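Local coordinates for protein endoglucanase (Clostridium thermocellum, PDB 2C24) that belongs to a cellulosomal cellulase, probably hydrolysing cellulose, and forms its family 30 carbohydrate-binding module, which binds beta-glucan chains and also recognises xyloglucan, at residues A[97-102]-A[133-138]. Numbering follows the deposited sequence.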
# COMPACT_ATOMS: atom_id res chain seq x y z
N PHE A 97 1.44 5.42 7.75
CA PHE A 97 1.99 4.13 8.14
C PHE A 97 3.40 4.34 8.67
O PHE A 97 4.03 5.36 8.39
CB PHE A 97 2.01 3.14 6.96
CG PHE A 97 2.80 3.62 5.77
CD1 PHE A 97 4.14 3.27 5.62
CD2 PHE A 97 2.20 4.40 4.79
CE1 PHE A 97 4.87 3.70 4.52
CE2 PHE A 97 2.92 4.84 3.69
CZ PHE A 97 4.26 4.49 3.56
N ASP A 98 3.89 3.37 9.44
CA ASP A 98 5.28 3.35 9.88
C ASP A 98 5.99 2.30 9.04
O ASP A 98 5.37 1.32 8.62
CB ASP A 98 5.37 3.05 11.38
CG ASP A 98 4.59 4.04 12.23
OD1 ASP A 98 3.48 3.70 12.71
OD2 ASP A 98 5.06 5.18 12.41
N ILE A 99 7.28 2.51 8.79
CA ILE A 99 8.06 1.63 7.91
C ILE A 99 9.53 1.54 8.32
O ILE A 99 10.12 2.53 8.76
CB ILE A 99 7.95 2.05 6.40
CG1 ILE A 99 8.57 0.99 5.48
CG2 ILE A 99 8.57 3.44 6.16
CD1 ILE A 99 8.39 1.25 3.99
N LYS A 100 10.10 0.35 8.18
CA LYS A 100 11.55 0.18 8.27
C LYS A 100 12.02 -0.91 7.31
O LYS A 100 11.26 -1.82 6.98
CB LYS A 100 12.01 -0.08 9.72
CG LYS A 100 11.98 -1.52 10.22
CD LYS A 100 12.51 -1.57 11.66
CE LYS A 100 12.55 -2.98 12.22
NZ LYS A 100 13.79 -3.71 11.81
N GLY A 101 13.26 -0.78 6.85
CA GLY A 101 13.83 -1.71 5.88
C GLY A 101 14.84 -2.63 6.52
O GLY A 101 15.21 -2.45 7.68
N LYS A 102 15.29 -3.63 5.76
CA LYS A 102 16.29 -4.57 6.25
C LYS A 102 17.69 -3.97 6.19
O LYS A 102 18.60 -4.44 6.88
CB LYS A 102 16.22 -5.88 5.46
CG LYS A 102 16.88 -7.08 6.15
CD LYS A 102 16.65 -8.39 5.40
CE LYS A 102 17.42 -8.44 4.09
NZ LYS A 102 17.31 -9.78 3.46
N ASN A 133 10.03 9.08 -2.81
CA ASN A 133 9.62 10.49 -2.90
C ASN A 133 9.11 11.04 -1.57
O ASN A 133 9.15 12.25 -1.34
CB ASN A 133 8.53 10.66 -3.96
CG ASN A 133 9.08 10.76 -5.37
OD1 ASN A 133 8.37 11.14 -6.30
ND2 ASN A 133 10.35 10.42 -5.55
N TYR A 134 8.62 10.15 -0.71
CA TYR A 134 7.97 10.56 0.54
C TYR A 134 8.74 10.13 1.79
O TYR A 134 8.47 10.64 2.89
CB TYR A 134 6.52 10.07 0.58
CG TYR A 134 5.63 10.76 -0.43
CD1 TYR A 134 4.96 11.94 -0.11
CD2 TYR A 134 5.47 10.23 -1.71
CE1 TYR A 134 4.15 12.57 -1.04
CE2 TYR A 134 4.66 10.87 -2.65
CZ TYR A 134 4.01 12.03 -2.31
OH TYR A 134 3.21 12.66 -3.23
N VAL A 135 9.69 9.22 1.62
CA VAL A 135 10.51 8.73 2.73
C VAL A 135 11.77 8.03 2.24
O VAL A 135 11.72 7.22 1.31
CB VAL A 135 9.68 7.81 3.71
CG1 VAL A 135 9.18 6.54 3.01
CG2 VAL A 135 10.48 7.47 4.96
N THR A 136 12.91 8.37 2.84
CA THR A 136 14.13 7.60 2.67
C THR A 136 14.15 6.56 3.78
O THR A 136 14.25 6.90 4.97
CB THR A 136 15.40 8.49 2.73
OG1 THR A 136 15.19 9.68 1.96
CG2 THR A 136 16.61 7.73 2.18
N VAL A 137 14.02 5.29 3.39
CA VAL A 137 13.85 4.20 4.34
C VAL A 137 15.16 3.85 5.04
O VAL A 137 16.19 3.65 4.39
CB VAL A 137 13.22 2.93 3.67
CG1 VAL A 137 12.89 1.87 4.70
CG2 VAL A 137 11.96 3.31 2.89
N THR A 138 15.11 3.81 6.37
CA THR A 138 16.25 3.42 7.20
C THR A 138 15.93 2.12 7.94
O THR A 138 14.78 1.66 7.92
CB THR A 138 16.61 4.53 8.23
OG1 THR A 138 15.49 4.78 9.09
CG2 THR A 138 17.01 5.83 7.53
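Val137 and Gly101 meet where the loop 133-138 reaches the end of strand 94-101. Val137 CG1 sits over the strand backbone, 3.4 Å from Gly101 N and 3.9 Å from Lys100 C. With chi1 at -173°, CG1 stands opposite its own backbone N and lies on Gly101, while CG2, next to that N, turns to Ile99. Since Gly101 carries no side chain, the methyl can lie close.

The same peptide nitrogen makes the one hydrogen bond of this contact, to Thr138 O at 3.1 Å. It is nearly straight at the hydrogen (173°), although the N-H approaches from above the carbonyl plane. Lys100 CA lies 3.6 Å from Thr138 O in a weaker CA-H...O contact; Lys100 CB stays beside the same oxygen at 3.7 Å, and only from CG outward does the chain leave the loop.

Two residues earlier in the strand, Ile99 spreads its two branches over the loop. With chi1 and chi2 both close to 180°, its extended chain brings CD1 to 4.3 Å from Val137 CG2, whereas the branch methyl CG2 approaches Val135 CG1 at 4.5 Å, a looser touch. Val135 and Val137, two residues apart in an extended piece of loop, both point at the strand. Thr138 points its side chain the other way, and OG1 bonds to Asp140 O.

The loop passes from strand 126-130 of the five-stranded sheet to strand 142-147 of the other sheet of the beta-sandwich, its valines packing on strand 94-101. That strand runs between 142-147 and 176-186, with backbone hydrogen bonds joining Ile99 to Gln142 and Lys100 to Trp179.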